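Local structure of ABC transporter, substrate binding protein (Polyamine) (Agrobacterium tumefaciens, 4EUO) at residues A[96-110]-A[213-227]. The protein binds gamma-aminobutyric acid (GABA) selectively in the periplasm and probably delivers it to an ABC transporter for uptake. Sequence-based numbering, arbitrary orientation.
Sequences VGSFYYSFVIGCNVD and KVETSWAQNITAADS. With ABU (gamma-amino-butanoic acid), chain E.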
ATOM      1  N   VAL A  96      11.715   7.528  -1.270  1.00  9.93           N
ATOM      2  CA  VAL A  96      12.333   6.281  -0.869  1.00 10.63           C
ATOM      3  C   VAL A  96      11.196   5.371  -0.405  1.00 11.18           C
ATOM      4  O   VAL A  96      10.100   5.849  -0.050  1.00 10.31           O
ATOM      5  CB  VAL A  96      13.399   6.434   0.226  1.00 13.20           C
ATOM      6  CG1 VAL A  96      14.602   7.252  -0.285  1.00 13.05           C
ATOM      7  CG2 VAL A  96      12.817   7.032   1.492  1.00 13.32           C
ATOM      8  N   GLY A  97      11.459   4.082  -0.338  1.00 10.39           N
ATOM      9  CA  GLY A  97      10.433   3.164   0.130  1.00  9.30           C
ATOM     10  C   GLY A  97      10.081   3.341   1.593  1.00 10.26           C
ATOM     11  O   GLY A  97      10.930   3.695   2.410  1.00 10.57           O
ATOM     12  N   SER A  98       8.813   3.108   1.930  1.00  9.03           N
ATOM     13  CA  SER A  98       8.260   3.144   3.273  1.00  8.58           C
ATOM     14  C   SER A  98       8.066   1.717   3.802  1.00 10.10           C
ATOM     15  O   SER A  98       8.422   1.405   4.943  1.00  9.69           O
ATOM     16  CB  SER A  98       6.920   3.881   3.256  1.00  9.18           C
ATOM     17  OG  SER A  98       6.401   3.910   4.581  1.00 10.30           O
ATOM     18  N   PHE A  99       7.452   0.850   2.976  1.00  8.44           N
ATOM     19  CA  PHE A  99       7.248  -0.548   3.306  1.00  8.27           C
ATOM     20  C   PHE A  99       6.822  -1.287   2.057  1.00  9.57           C
ATOM     21  O   PHE A  99       6.346  -0.643   1.098  1.00  9.31           O
ATOM     22  CB  PHE A  99       6.223  -0.785   4.434  1.00  8.88           C
ATOM     23  CG  PHE A  99       4.820  -0.289   4.150  1.00  8.17           C
ATOM     24  CD1 PHE A  99       3.865  -1.132   3.583  1.00  9.52           C
ATOM     25  CD2 PHE A  99       4.452   1.000   4.475  1.00  9.23           C
ATOM     26  CE1 PHE A  99       2.560  -0.678   3.341  1.00  9.44           C
ATOM     27  CE2 PHE A  99       3.157   1.461   4.236  1.00  9.25           C
ATOM     28  CZ  PHE A  99       2.220   0.616   3.672  1.00  9.37           C
ATOM     29  N   TYR A 100       6.971  -2.618   2.087  1.00  8.24           N
ATOM     30  CA  TYR A 100       6.662  -3.480   0.961  1.00  8.14           C
ATOM     31  C   TYR A 100       5.466  -4.315   1.354  1.00  9.17           C
ATOM     32  O   TYR A 100       5.407  -4.837   2.479  1.00  9.62           O
ATOM     33  CB  TYR A 100       7.920  -4.295   0.649  1.00 10.15           C
ATOM     34  CG  TYR A 100       7.854  -5.229  -0.530  1.00 11.58           C
ATOM     35  CD1 TYR A 100       8.161  -4.788  -1.808  1.00 15.87           C
ATOM     36  CD2 TYR A 100       7.615  -6.590  -0.354  1.00 13.95           C
ATOM     37  CE1 TYR A 100       8.218  -5.666  -2.889  1.00 16.42           C
ATOM     38  CE2 TYR A 100       7.643  -7.479  -1.437  1.00 14.95           C
ATOM     39  CZ  TYR A 100       7.977  -7.010  -2.689  1.00 14.93           C
ATOM     40  OH  TYR A 100       8.083  -7.884  -3.750  1.00 15.14           O
ATOM     41  N   TYR A 101       4.475  -4.440   0.463  1.00  8.38           N
ATOM     42  CA  TYR A 101       3.239  -5.112   0.842  1.00  7.88           C
ATOM     43  C   TYR A 101       2.689  -5.930  -0.293  1.00  8.51           C
ATOM     44  O   TYR A 101       3.162  -5.825  -1.425  1.00  8.21           O
ATOM     45  CB  TYR A 101       2.187  -4.061   1.284  1.00  9.22           C
ATOM     46  CG  TYR A 101       1.683  -3.140   0.196  1.00  7.27           C
ATOM     47  CD1 TYR A 101       0.550  -3.460  -0.547  1.00  9.34           C
ATOM     48  CD2 TYR A 101       2.322  -1.929  -0.074  1.00  8.25           C
ATOM     49  CE1 TYR A 101       0.076  -2.603  -1.540  1.00  8.54           C
ATOM     50  CE2 TYR A 101       1.864  -1.072  -1.071  1.00  8.50           C
ATOM     51  CZ  TYR A 101       0.734  -1.408  -1.787  1.00  8.01           C
ATOM     52  OH  TYR A 101       0.230  -0.569  -2.748  1.00  9.97           O
ATOM     53  N   SER A 102       1.607  -6.672  -0.005  1.00  7.77           N
ATOM     54  CA  SER A 102       0.901  -7.408  -1.025  1.00  7.93           C
ATOM     55  C   SER A 102      -0.588  -7.168  -0.940  1.00  8.69           C
ATOM     56  O   SER A 102      -1.114  -6.966   0.160  1.00  9.45           O
ATOM     57  CB  SER A 102       1.064  -8.913  -0.814  1.00  9.43           C
ATOM     58  OG  SER A 102       2.411  -9.276  -1.044  1.00  9.78           O
ATOM     59  N   PHE A 103      -1.255  -7.249  -2.084  1.00  7.96           N
ATOM     60  CA  PHE A 103      -2.685  -7.463  -2.122  1.00  7.55           C
ATOM     61  C   PHE A 103      -2.867  -8.985  -2.037  1.00  8.29           C
ATOM     62  O   PHE A 103      -2.238  -9.728  -2.803  1.00  8.59           O
ATOM     63  CB  PHE A 103      -3.321  -6.963  -3.407  1.00  8.96           C
ATOM     64  CG  PHE A 103      -3.350  -5.469  -3.458  1.00  8.20           C
ATOM     65  CD1 PHE A 103      -4.310  -4.754  -2.751  1.00  9.28           C
ATOM     66  CD2 PHE A 103      -2.418  -4.775  -4.202  1.00  8.13           C
ATOM     67  CE1 PHE A 103      -4.315  -3.350  -2.787  1.00  9.72           C
ATOM     68  CE2 PHE A 103      -2.425  -3.385  -4.228  1.00  9.91           C
ATOM     69  CZ  PHE A 103      -3.396  -2.679  -3.545  1.00  8.89           C
ATOM     70  N   VAL A 104      -3.683  -9.425  -1.101  1.00  8.19           N
ATOM     71  CA  VAL A 104      -3.983 -10.832  -0.843  1.00  7.67           C
ATOM     72  C   VAL A 104      -5.466 -11.032  -0.815  1.00  8.71           C
ATOM     73  O   VAL A 104      -6.255 -10.071  -0.750  1.00  8.51           O
ATOM     74  CB  VAL A 104      -3.377 -11.263   0.511  1.00  9.09           C
ATOM     75  CG1 VAL A 104      -1.853 -11.143   0.481  1.00  9.67           C
ATOM     76  CG2 VAL A 104      -3.946 -10.421   1.662  1.00  9.44           C
ATOM     77  N   ILE A 105      -5.875 -12.310  -0.810  1.00  8.39           N
ATOM     78  CA  ILE A 105      -7.296 -12.604  -0.746  1.00  8.55           C
ATOM     79  C   ILE A 105      -7.646 -12.871   0.704  1.00  9.37           C
ATOM     80  O   ILE A 105      -7.364 -13.965   1.236  1.00 10.23           O
ATOM     81  CB  ILE A 105      -7.682 -13.768  -1.675  1.00 10.82           C
ATOM     82  CG1 ILE A 105      -7.240 -13.454  -3.122  1.00 10.90           C
ATOM     83  CG2 ILE A 105      -9.196 -13.999  -1.607  1.00 13.26           C
ATOM     84  CD1 ILE A 105      -7.435 -14.633  -4.113  1.00 14.77           C
ATOM     85  N   GLY A 106      -8.200 -11.851   1.359  1.00  9.06           N
ATOM     86  CA  GLY A 106      -8.631 -11.977   2.752  1.00  9.62           C
ATOM     87  C   GLY A 106     -10.021 -12.560   2.817  1.00 11.48           C
ATOM     88  O   GLY A 106     -10.833 -12.369   1.899  1.00 10.92           O
ATOM     89  N   CYS A 107     -10.300 -13.300   3.922  1.00 10.66           N
ATOM     90  CA  CYS A 107     -11.562 -13.971   4.015  1.00 10.72           C
ATOM     91  C   CYS A 107     -12.049 -14.116   5.445  1.00 12.16           C
ATOM     92  O   CYS A 107     -11.322 -14.608   6.303  1.00 12.50           O
ATOM     93  CB  CYS A 107     -11.451 -15.332   3.331  1.00 11.09           C
ATOM     94  SG  CYS A 107     -12.980 -16.296   3.361  1.00 13.72           S
ATOM     95  N   ASN A 108     -13.322 -13.791   5.660  1.00 12.70           N
ATOM     96  CA  ASN A 108     -13.990 -14.026   6.950  1.00 11.83           C
ATOM     97  C   ASN A 108     -14.493 -15.491   6.830  1.00 14.45           C
ATOM     98  O   ASN A 108     -15.617 -15.778   6.366  1.00 13.57           O
ATOM     99  CB  ASN A 108     -15.143 -13.039   7.087  1.00 13.61           C
ATOM    100  CG  ASN A 108     -15.945 -13.193   8.359  1.00 14.87           C
ATOM    101  OD1 ASN A 108     -16.031 -14.287   8.923  1.00 15.90           O
ATOM    102  ND2 ASN A 108     -16.527 -12.112   8.827  1.00 13.60           N
ATOM    103  N   VAL A 109     -13.596 -16.402   7.169  1.00 14.03           N
ATOM    104  CA  VAL A 109     -13.776 -17.832   6.939  1.00 15.50           C
ATOM    105  C   VAL A 109     -15.071 -18.440   7.500  1.00 19.37           C
ATOM    106  O   VAL A 109     -15.752 -19.204   6.812  1.00 17.69           O
ATOM    107  CB  VAL A 109     -12.497 -18.620   7.343  1.00 19.15           C
ATOM    108  CG1 VAL A 109     -12.125 -18.437   8.833  1.00 19.72           C
ATOM    109  CG2 VAL A 109     -12.617 -20.098   6.977  1.00 19.36           C
ATOM    110  N   ASP A 110     -15.441 -18.033   8.708  1.00 18.07           N
ATOM    111  CA  ASP A 110     -16.616 -18.600   9.363  1.00 19.21           C
ATOM    112  C   ASP A 110     -17.939 -18.070   8.858  1.00 23.72           C
ATOM    113  O   ASP A 110     -18.975 -18.610   9.246  1.00 25.33           O
ATOM    114  CB  ASP A 110     -16.483 -18.473  10.891  1.00 22.05           C
ATOM    115  CG  ASP A 110     -15.382 -19.325  11.506  1.00 33.08           C
ATOM    116  OD1 ASP A 110     -14.912 -20.286  10.832  1.00 33.29           O
ATOM    117  OD2 ASP A 110     -14.985 -19.034  12.650  1.00 38.20           O
ATOM    118  N   LYS A 213     -11.061 -13.503  13.528  1.00 17.83           N
ATOM    119  CA  LYS A 213     -10.667 -14.705  12.790  1.00 17.30           C
ATOM    120  C   LYS A 213     -10.783 -14.452  11.299  1.00 18.82           C
ATOM    121  O   LYS A 213     -11.873 -14.376  10.760  1.00 19.72           O
ATOM    122  CB  LYS A 213     -11.512 -15.915  13.217  1.00 19.63           C
ATOM    123  CG  LYS A 213     -11.014 -17.221  12.601  1.00 23.72           C
ATOM    124  CD  LYS A 213     -11.806 -18.414  13.109  1.00 39.07           C
ATOM    125  CE  LYS A 213     -11.420 -19.688  12.391  1.00 55.28           C
ATOM    126  NZ  LYS A 213     -12.264 -20.837  12.813  1.00 64.80           N
ATOM    127  N   VAL A 214      -9.639 -14.336  10.650  1.00 17.24           N
ATOM    128  CA  VAL A 214      -9.560 -14.119   9.203  1.00 16.37           C
ATOM    129  C   VAL A 214      -8.548 -15.070   8.610  1.00 19.33           C
ATOM    130  O   VAL A 214      -7.609 -15.492   9.289  1.00 22.76           O
ATOM    131  CB  VAL A 214      -9.230 -12.647   8.806  1.00 20.74           C
ATOM    132  CG1 VAL A 214     -10.407 -11.723   9.056  1.00 20.53           C
ATOM    133  CG2 VAL A 214      -7.974 -12.127   9.498  1.00 22.02           C
ATOM    134  N   GLU A 215      -8.773 -15.465   7.361  1.00 13.66           N
ATOM    135  CA  GLU A 215      -7.849 -16.299   6.617  1.00 14.35           C
ATOM    136  C   GLU A 215      -7.303 -15.431   5.474  1.00 15.43           C
ATOM    137  O   GLU A 215      -8.009 -14.548   4.946  1.00 14.87           O
ATOM    138  CB  GLU A 215      -8.633 -17.460   6.006  1.00 17.01           C
ATOM    139  CG  GLU A 215      -7.841 -18.693   5.642  1.00 30.15           C
ATOM    140  CD  GLU A 215      -8.785 -19.859   5.458  1.00 29.65           C
ATOM    141  OE1 GLU A 215      -9.276 -20.037   4.320  1.00 23.37           O
ATOM    142  OE2 GLU A 215      -9.114 -20.530   6.463  1.00 27.40           O
ATOM    143  N   THR A 216      -6.057 -15.697   5.089  1.00 12.12           N
ATOM    144  CA  THR A 216      -5.431 -15.003   3.971  1.00 11.08           C
ATOM    145  C   THR A 216      -4.913 -16.049   2.984  1.00 12.77           C
ATOM    146  O   THR A 216      -4.180 -16.950   3.399  1.00 12.75           O
ATOM    147  CB  THR A 216      -4.244 -14.158   4.455  1.00 13.26           C
ATOM    148  OG1 THR A 216      -4.740 -13.085   5.257  1.00 14.60           O
ATOM    149  CG2 THR A 216      -3.460 -13.568   3.321  1.00 14.79           C
ATOM    150  N   SER A 217      -5.273 -15.917   1.703  1.00  9.13           N
ATOM    151  CA  SER A 217      -4.632 -16.704   0.656  1.00  9.09           C
ATOM    152  C   SER A 217      -3.587 -15.830  -0.018  1.00 11.21           C
ATOM    153  O   SER A 217      -3.924 -14.739  -0.517  1.00 10.21           O
ATOM    154  CB  SER A 217      -5.617 -17.227  -0.376  1.00 10.20           C
ATOM    155  OG  SER A 217      -4.860 -17.866  -1.402  1.00 11.29           O
ATOM    156  N   TRP A 218      -2.340 -16.322  -0.057  1.00  9.68           N
ATOM    157  CA  TRP A 218      -1.223 -15.637  -0.707  1.00 10.11           C
ATOM    158  C   TRP A 218      -1.015 -16.137  -2.142  1.00 10.60           C
ATOM    159  O   TRP A 218       0.004 -15.779  -2.765  1.00  9.68           O
ATOM    160  CB  TRP A 218       0.055 -15.855   0.099  1.00 10.19           C
ATOM    161  CG  TRP A 218       0.015 -15.190   1.439  1.00 10.56           C
ATOM    162  CD1 TRP A 218      -0.438 -15.723   2.619  1.00 13.35           C
ATOM    163  CD2 TRP A 218       0.535 -13.897   1.755  1.00 10.09           C
ATOM    164  NE1 TRP A 218      -0.248 -14.824   3.645  1.00 12.43           N
ATOM    165  CE2 TRP A 218       0.364 -13.699   3.143  1.00 12.10           C
ATOM    166  CE3 TRP A 218       1.171 -12.894   1.002  1.00 10.16           C
ATOM    167  CZ2 TRP A 218       0.778 -12.530   3.782  1.00 11.09           C
ATOM    168  CZ3 TRP A 218       1.588 -11.747   1.636  1.00 10.79           C
ATOM    169  CH2 TRP A 218       1.362 -11.558   3.000  1.00 10.92           C
ATOM    170  N   ALA A 219      -1.977 -16.910  -2.687  1.00  9.05           N
ATOM    171  CA  ALA A 219      -1.811 -17.421  -4.048  1.00  9.91           C
ATOM    172  C   ALA A 219      -1.835 -16.271  -5.066  1.00 11.15           C
ATOM    173  O   ALA A 219      -2.817 -15.550  -5.188  1.00 10.07           O
ATOM    174  CB  ALA A 219      -2.903 -18.445  -4.364  1.00 11.19           C
ATOM    175  N   GLN A 220      -0.751 -16.142  -5.834  1.00  9.61           N
ATOM    176  CA  GLN A 220      -0.554 -15.043  -6.796  1.00  9.22           C
ATOM    177  C   GLN A 220      -0.691 -13.673  -6.092  1.00  9.79           C
ATOM    178  O   GLN A 220      -1.181 -12.721  -6.679  1.00  9.43           O
ATOM    179  CB  GLN A 220      -1.456 -15.117  -8.031  1.00  9.46           C
ATOM    180  CG  GLN A 220      -1.258 -16.405  -8.842  1.00 10.47           C
ATOM    181  CD  GLN A 220      -2.223 -16.395  -9.988  1.00 11.44           C
ATOM    182  OE1 GLN A 220      -3.432 -16.295  -9.833  1.00 11.35           O
ATOM    183  NE2 GLN A 220      -1.693 -16.435 -11.206  1.00 13.21           N
ATOM    184  N   ASN A 221      -0.261 -13.581  -4.841  1.00  8.84           N
ATOM    185  CA  ASN A 221      -0.357 -12.285  -4.117  1.00  8.24           C
ATOM    186  C   ASN A 221       0.377 -11.240  -4.950  1.00  8.91           C
ATOM    187  O   ASN A 221       1.404 -11.546  -5.557  1.00  9.07           O
ATOM    188  CB  ASN A 221       0.176 -12.413  -2.712  1.00  8.86           C
ATOM    189  CG  ASN A 221       1.662 -12.613  -2.604  1.00  8.81           C
ATOM    190  OD1 ASN A 221       2.432 -11.649  -2.468  1.00  9.24           O
ATOM    191  ND2 ASN A 221       2.111 -13.897  -2.568  1.00 10.36           N
ATOM    192  N   ILE A 222      -0.146 -10.004  -4.975  1.00  8.72           N
ATOM    193  CA  ILE A 222       0.378  -8.968  -5.853  1.00  7.57           C
ATOM    194  C   ILE A 222       1.142  -7.966  -5.020  1.00  8.69           C
ATOM    195  O   ILE A 222       0.548  -7.274  -4.175  1.00  8.47           O
ATOM    196  CB  ILE A 222      -0.769  -8.327  -6.625  1.00  8.39           C
ATOM    197  CG1 ILE A 222      -1.523  -9.366  -7.480  1.00  8.37           C
ATOM    198  CG2 ILE A 222      -0.241  -7.144  -7.484  1.00 10.75           C
ATOM    199  CD1 ILE A 222      -2.894  -8.827  -7.915  1.00  9.82           C
ATOM    200  N   THR A 223       2.458  -7.857  -5.251  1.00  8.44           N
ATOM    201  CA  THR A 223       3.281  -6.960  -4.441  1.00  8.28           C
ATOM    202  C   THR A 223       3.363  -5.566  -4.996  1.00  9.73           C
ATOM    203  O   THR A 223       3.218  -5.326  -6.207  1.00  9.07           O
ATOM    204  CB  THR A 223       4.723  -7.472  -4.300  1.00 10.43           C
ATOM    205  OG1 THR A 223       5.348  -7.468  -5.581  1.00 11.62           O
ATOM    206  CG2 THR A 223       4.785  -8.848  -3.751  1.00 11.07           C
ATOM    207  N   ALA A 224       3.592  -4.617  -4.085  1.00  8.02           N
ATOM    208  CA  ALA A 224       3.823  -3.220  -4.390  1.00  8.17           C
ATOM    209  C   ALA A 224       4.509  -2.610  -3.175  1.00  9.11           C
ATOM    210  O   ALA A 224       4.790  -3.324  -2.208  1.00  8.61           O
ATOM    211  CB  ALA A 224       2.513  -2.498  -4.736  1.00  9.73           C
ATOM    212  N   ALA A 225       4.831  -1.311  -3.230  1.00  8.56           N
ATOM    213  CA  ALA A 225       5.448  -0.686  -2.079  1.00  8.60           C
ATOM    214  C   ALA A 225       4.923   0.703  -1.929  1.00  8.00           C
ATOM    215  O   ALA A 225       4.567   1.357  -2.917  1.00  8.88           O
ATOM    216  CB  ALA A 225       6.978  -0.660  -2.206  1.00 10.94           C
ATOM    217  N   ASP A 226       4.902   1.176  -0.686  1.00  7.94           N
ATOM    218  CA  ASP A 226       4.639   2.585  -0.422  1.00  7.65           C
ATOM    219  C   ASP A 226       5.979   3.301  -0.333  1.00  8.36           C
ATOM    220  O   ASP A 226       7.038   2.674  -0.133  1.00  9.05           O
ATOM    221  CB  ASP A 226       3.853   2.797   0.860  1.00  8.73           C
ATOM    222  CG  ASP A 226       2.341   2.655   0.693  1.00  8.23           C
ATOM    223  OD1 ASP A 226       1.891   2.134  -0.348  1.00  8.98           O
ATOM    224  OD2 ASP A 226       1.596   3.113   1.606  1.00  9.31           O
ATOM    225  N   SER A 227       5.915   4.633  -0.386  1.00  8.27           N
ATOM    226  CA  SER A 227       7.074   5.495  -0.348  1.00  8.21           C
ATOM    227  C   SER A 227       6.853   6.605   0.645  1.00  9.88           C
ATOM    228  O   SER A 227       5.711   6.949   0.957  1.00  9.31           O
ATOM    229  CB  SER A 227       7.263   6.145  -1.709  1.00 10.95           C
ATOM    230  OG  SER A 227       7.360   5.154  -2.720  1.00 10.70           O
TER
HETATM  231  N   ABU E 404      -0.794   1.795   0.201  1.00 15.93           N
HETATM  232  CD  ABU E 404      -0.780   0.701   1.181  1.00 11.32           C
HETATM  233  CB  ABU E 404      -1.406   1.116   2.490  1.00 11.35           C
HETATM  234  CG  ABU E 404      -1.338  -0.019   3.453  1.00 11.20           C
HETATM  235  C   ABU E 404      -2.049   0.197   4.773  1.00  9.76           C
HETATM  236  O   ABU E 404      -2.331  -0.880   5.502  1.00  9.30           O
HETATM  237  OXT ABU E 404      -2.499   1.366   5.159  1.00  9.40           O
HETATM  238  O   HOH W   1       1.907   1.238  -3.655  1.00  9.84           O
HETATM  239  O   HOH W   2     -14.351 -15.805  10.333  1.00 20.50           O
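D226 lays its CB over one face of the F99 ring, 4.0 Å from the ring centroid, the two side chains running side by side. The D226 carboxylate stands nearly upright to the Y101 ring (planes 83° apart), its OD1 3.3 Å from Y101 CE2. It grips the amino end of bound GABA: ABU N donates to D226 OD1 at 2.8 Å and more weakly to OD2. With CG in the cramped position between backbone N and carbonyl carbon (chi1 67°), Y101 presents one ring face to ABU CD, while its OH shares a water with A225 O. These residues sit on two long antiparallel strands, 96-107 and 215-229, which run between the two lobes of this class D periplasmic binding protein, consistent with a hinge. A type II turn from W218 to N221 interrupts the second strand; V104 CG1 packs over the six-membered ring of W218, 3.5 Å from CE3. N221 ND2 bonds back to W218 O, which lies in the plane of the N221 amide, and N221 OD1 accepts from S102 OG at 2.8 Å and also from Q289. Past V104 along the first strand, pairing resumes from I105–S217 to C107–E215, where C107 is disulfide-bonded to C115.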